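PDB 2Y7I: STM4351 from Salmonella enterica subsp. enterica, which binds arginine with high specificity in the periplasm, as a solute-binding protein of family 3. Local coordinates for the interface of chains A and B. Sequence-based numbering; all coordinates share one arbitrary frame. Chains: chain A/B, STM4351.

Contact 1: the interface of chains A and B. Residues chain A 215-218; chain B 90-91, 223.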
loop_
_atom_site.group_PDB
_atom_site.type_symbol
_atom_site.label_atom_id
_atom_site.label_comp_id
_atom_site.label_asym_id
_atom_site.label_seq_id
_atom_site.Cartn_x
_atom_site.Cartn_y
_atom_site.Cartn_z
ATOM N N ALA A 215 1.153 -2.147 3.449
ATOM C CA ALA A 215 1.571 -1.137 4.435
ATOM C C ALA A 215 3.085 -0.907 4.444
ATOM O O ALA A 215 3.589 -0.068 5.196
ATOM C CB ALA A 215 1.089 -1.514 5.826
ATOM N N SER A 216 3.803 -1.655 3.611
ATOM C CA SER A 216 5.260 -1.651 3.632
ATOM C C SER A 216 5.832 -0.608 2.680
ATOM O O SER A 216 5.271 -0.364 1.609
ATOM C CB SER A 216 5.814 -3.042 3.289
ATOM O OG SER A 216 5.579 -3.378 1.928
ATOM N N PRO A 217 6.962 0.010 3.066
ATOM C CA PRO A 217 7.662 0.918 2.145
ATOM C C PRO A 217 8.018 0.209 0.831
ATOM O O PRO A 217 8.003 0.837 -0.232
ATOM C CB PRO A 217 8.924 1.296 2.916
ATOM C CG PRO A 217 8.586 1.057 4.353
ATOM C CD PRO A 217 7.634 -0.091 4.374
ATOM N N GLU A 218 8.302 -1.094 0.910
ATOM C CA GLU A 218 8.655 -1.915 -0.263
ATOM C C GLU A 218 7.582 -1.946 -1.341
ATOM O O GLU A 218 7.890 -2.020 -2.533
ATOM C CB GLU A 218 8.977 -3.357 0.151
ATOM C CG GLU A 218 10.297 -3.524 0.904
ATOM C CD GLU A 218 10.170 -3.318 2.415
ATOM O OE1 GLU A 218 9.082 -2.937 2.895
ATOM O OE2 GLU A 218 11.170 -3.537 3.129
ATOM N N TYR B 90 0.827 1.569 8.027
ATOM C CA TYR B 90 2.250 1.864 7.854
ATOM C C TYR B 90 3.041 1.003 8.835
ATOM O O TYR B 90 2.509 0.585 9.861
ATOM C CB TYR B 90 2.555 3.362 8.051
ATOM C CG TYR B 90 3.885 3.779 7.475
ATOM C CD1 TYR B 90 4.116 3.727 6.099
ATOM C CD2 TYR B 90 4.917 4.219 8.303
ATOM C CE1 TYR B 90 5.353 4.094 5.558
ATOM C CE2 TYR B 90 6.153 4.595 7.774
ATOM C CZ TYR B 90 6.359 4.536 6.409
ATOM O OH TYR B 90 7.576 4.904 5.892
ATOM N N GLU B 91 4.297 0.707 8.516
ATOM C CA GLU B 91 5.069 -0.212 9.358
ATOM C C GLU B 91 5.606 0.495 10.585
ATOM O O GLU B 91 6.028 1.654 10.503
ATOM C CB GLU B 91 6.238 -0.822 8.590
ATOM C CG GLU B 91 5.850 -1.621 7.380
ATOM C CD GLU B 91 6.949 -2.556 6.927
ATOM O OE1 GLU B 91 8.138 -2.194 7.059
ATOM O OE2 GLU B 91 6.621 -3.658 6.444
ATOM N N GLN B 223 3.540 8.605 1.075
ATOM C CA GLN B 223 4.772 8.157 1.706
ATOM C C GLN B 223 5.975 8.889 1.125
ATOM O O GLN B 223 6.888 9.281 1.858
ATOM C CB GLN B 223 4.941 6.654 1.523
ATOM C CG GLN B 223 3.867 5.834 2.199
ATOM C CD GLN B 223 3.993 4.364 1.885
ATOM O OE1 GLN B 223 3.015 3.721 1.498
ATOM N NE2 GLN B 223 5.199 3.820 2.038
HETATM O O HOH W 1 2.909 0.890 0.996
#
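The turn that joins helix 200-214 to helix 217-227 of one STM4351 copy meets the loop carrying B:Tyr90 and B:Glu91 of the other, with A:Ser216 and A:Pro217 lying against the side chain of B:Glu91. The contact shows how a carboxylate can serve a protein surface by its shape: here, no nitrogen or oxygen of one side lies within direct bonding reach of the other. B:Glu91 sets out with CG anti to its carbonyl carbon (chi1 -60°) and then runs extended, which lays its methylene and carboxylate groups along the turn. Its two oxygens part there: OE2 touches CB of A:Ser216 at 3.3 Å, while OE1 faces CD of A:Pro217 at 3.4 Å. The proline ring lies at a slant across the glutamate chain, and the carboxylate carbon CD of B:Glu91 is 3.6 Å from the ring CD of A:Pro217. A:Glu218 OE1 stands 4.3 Å from B:Glu91 OE1; if both are ionised, this proximity of like charges may cost some stability. Water 1 provides a polar link, lying 2.7 Å from A:Ser216 O. On its other side, the side-chain amide oxygen OE1 of B:Gln223 is 2.9 Å from water 1. The amide nitrogen NE2 of that glutamine lies in plane at the edge of the B:Tyr90 ring and reaches CA of A:Pro217 at 3.8 Å. A:Pro217 opens helix 217-227, so the loop of chain B packs at the start of this C-terminal helix, and B:Gln223 belongs to the equivalent helix of chain B.

Contact 2: the interface of chains A and B. Residues chain A 88-90, 214-215, 219; chain B 211, 214-215, 219.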
loop_
_atom_site.group_PDB
_atom_site.type_symbol
_atom_site.label_atom_id
_atom_site.label_comp_id
_atom_site.label_asym_id
_atom_site.label_seq_id
_atom_site.Cartn_x
_atom_site.Cartn_y
_atom_site.Cartn_z
ATOM N N PRO A 88 -8.449 -5.533 -3.137
ATOM C CA PRO A 88 -7.653 -5.009 -4.235
ATOM C C PRO A 88 -6.198 -4.849 -3.806
ATOM O O PRO A 88 -5.931 -4.460 -2.669
ATOM C CB PRO A 88 -8.286 -3.637 -4.510
ATOM C CG PRO A 88 -9.011 -3.277 -3.255
ATOM C CD PRO A 88 -9.490 -4.585 -2.702
ATOM N N TYR A 89 -5.261 -5.184 -4.686
ATOM C CA TYR A 89 -3.853 -4.909 -4.387
ATOM C C TYR A 89 -3.337 -3.717 -5.189
ATOM O O TYR A 89 -2.326 -3.127 -4.827
ATOM C CB TYR A 89 -2.946 -6.152 -4.519
ATOM C CG TYR A 89 -2.800 -6.680 -5.933
ATOM C CD1 TYR A 89 -1.785 -6.211 -6.778
ATOM C CD2 TYR A 89 -3.662 -7.653 -6.420
ATOM C CE1 TYR A 89 -1.653 -6.693 -8.080
ATOM C CE2 TYR A 89 -3.540 -8.133 -7.730
ATOM C CZ TYR A 89 -2.538 -7.653 -8.548
ATOM O OH TYR A 89 -2.424 -8.140 -9.843
ATOM N N TYR A 90 -4.045 -3.347 -6.250
ATOM C CA TYR A 90 -3.685 -2.200 -7.080
ATOM C C TYR A 90 -4.941 -1.747 -7.816
ATOM O O TYR A 90 -5.870 -2.535 -7.979
ATOM C CB TYR A 90 -2.578 -2.567 -8.082
ATOM C CG TYR A 90 -1.951 -1.373 -8.776
ATOM C CD1 TYR A 90 -1.156 -0.466 -8.073
ATOM C CD2 TYR A 90 -2.155 -1.154 -10.137
ATOM C CE1 TYR A 90 -0.574 0.634 -8.717
ATOM C CE2 TYR A 90 -1.584 -0.071 -10.787
ATOM C CZ TYR A 90 -0.793 0.812 -10.076
ATOM O OH TYR A 90 -0.237 1.886 -10.732
ATOM N N LYS A 214 0.939 -4.270 1.692
ATOM C CA LYS A 214 0.458 -2.949 1.249
ATOM C C LYS A 214 0.826 -1.809 2.200
ATOM O O LYS A 214 0.836 -0.638 1.791
ATOM C CB LYS A 214 -1.044 -2.979 0.957
ATOM C CG LYS A 214 -1.395 -3.803 -0.279
ATOM C CD LYS A 214 -2.880 -4.135 -0.341
ATOM C CE LYS A 214 -3.726 -2.877 -0.570
ATOM N NZ LYS A 214 -5.173 -3.161 -0.368
ATOM N N ALA A 215 1.153 -2.147 3.449
ATOM C CA ALA A 215 1.571 -1.137 4.435
ATOM C C ALA A 215 3.085 -0.907 4.444
ATOM O O ALA A 215 3.589 -0.068 5.196
ATOM C CB ALA A 215 1.089 -1.514 5.826
ATOM N N TYR A 219 6.325 -1.877 -0.921
ATOM C CA TYR A 219 5.206 -1.934 -1.847
ATOM C C TYR A 219 5.099 -0.623 -2.629
ATOM O O TYR A 219 4.794 -0.634 -3.818
ATOM C CB TYR A 219 3.935 -2.303 -1.076
ATOM C CG TYR A 219 2.633 -2.195 -1.822
ATOM C CD1 TYR A 219 2.286 -3.103 -2.827
ATOM C CD2 TYR A 219 1.725 -1.196 -1.494
ATOM C CE1 TYR A 219 1.069 -2.987 -3.496
ATOM C CE2 TYR A 219 0.528 -1.077 -2.140
ATOM C CZ TYR A 219 0.198 -1.965 -3.138
ATOM O OH TYR A 219 -1.013 -1.802 -3.760
ATOM N N ASP B 211 -8.352 -0.659 2.614
ATOM C CA ASP B 211 -8.105 -1.583 1.505
ATOM C C ASP B 211 -7.970 -0.834 0.174
ATOM O O ASP B 211 -7.064 -1.118 -0.620
ATOM C CB ASP B 211 -9.206 -2.636 1.409
ATOM C CG ASP B 211 -9.118 -3.685 2.505
ATOM O OD1 ASP B 211 -8.114 -3.713 3.240
ATOM O OD2 ASP B 211 -10.069 -4.481 2.636
ATOM N N LYS B 214 -4.907 1.974 0.425
ATOM C CA LYS B 214 -3.567 1.389 0.362
ATOM C C LYS B 214 -3.271 0.767 -1.001
ATOM O O LYS B 214 -2.119 0.504 -1.329
ATOM C CB LYS B 214 -3.355 0.376 1.494
ATOM C CG LYS B 214 -3.318 1.004 2.902
ATOM C CD LYS B 214 -3.551 -0.041 3.993
ATOM C CE LYS B 214 -2.492 -1.136 3.964
ATOM N NZ LYS B 214 -2.784 -2.210 4.946
ATOM N N ALA B 215 -4.310 0.545 -1.801
ATOM C CA ALA B 215 -4.114 0.034 -3.155
ATOM C C ALA B 215 -3.912 1.168 -4.163
ATOM O O ALA B 215 -3.701 0.916 -5.344
ATOM C CB ALA B 215 -5.295 -0.854 -3.574
ATOM N N TYR B 219 -1.559 6.843 -2.260
ATOM C CA TYR B 219 -1.010 6.446 -0.970
ATOM C C TYR B 219 0.522 6.278 -1.030
ATOM O O TYR B 219 1.223 6.619 -0.073
ATOM C CB TYR B 219 -1.740 5.187 -0.499
ATOM C CG TYR B 219 -1.184 4.455 0.688
ATOM C CD1 TYR B 219 -1.277 4.976 1.986
ATOM C CD2 TYR B 219 -0.622 3.202 0.522
ATOM C CE1 TYR B 219 -0.773 4.252 3.084
ATOM C CE2 TYR B 219 -0.131 2.485 1.587
ATOM C CZ TYR B 219 -0.206 3.003 2.860
ATOM O OH TYR B 219 0.306 2.236 3.888
HETATM O O HOH W 2 -4.731 -3.380 2.795
#
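The last residue of helix 200-214 in each chain, A:Lys214 and B:Lys214, has a helical backbone (phi/psi near -70/-18°), and these two helix ends meet across the two-fold. A:Lys214 and B:Lys214 pack by their aliphatic parts, CB of the first 3.8 Å from CE of the second. The A:Lys214 chain bends at chi3, and its ammonium nitrogen NZ is gripped by two backbone carbonyls, one from each chain. It donates to B:Asp211 O at 2.8 Å, in the carbonyl plane on a lone pair, and to A:Pro88 O at 2.7 Å, almost straight out from the carbonyl. Water 2 lies between the lysines, 3.2 Å from A:Lys214 NZ and 3.1 Å from B:Lys214 NZ, and may ease any repulsion between them. The rings of A:Tyr219 and B:Tyr219 each carry CG of their own chain's lysine (A:Lys214, B:Lys214) over one face, offset toward the rim. The ring of B:Tyr219 turns its edge to the other chain, with A:Lys214 O in its plane and 3.3 Å from CE2. CG of this tyrosine is anti to the backbone N (chi1 169°), which directs the ring toward the partner helix end. On the outer flank, B:Ala215 CB rests 3.8 Å from A:Pro88 O. A lysine ammonium shared by carbonyls of both chains, and a tyrosine edge against A:Lys214 O, would help hold two copies together if the pair also forms outside the crystal.

Contact 1 and contact 2 lie about 10 Å apart, measured between the centres of their C-alpha atoms, and A:Ala215 belongs to both. Both draw on the turn at A:Ala215, helix 217-227 and the loop around residues 88-91, while helix 200-214 supplies residues to contact 2 alone. Contact 2 occupies the meeting of the two helix ends, and contact 1 continues outward along the turn to the partner's loop. Because the interface is two-fold symmetric, contact 1 recurs with the chains exchanged. Together they describe one continuous surface, although the structure alone does not show that the dimer is physiological.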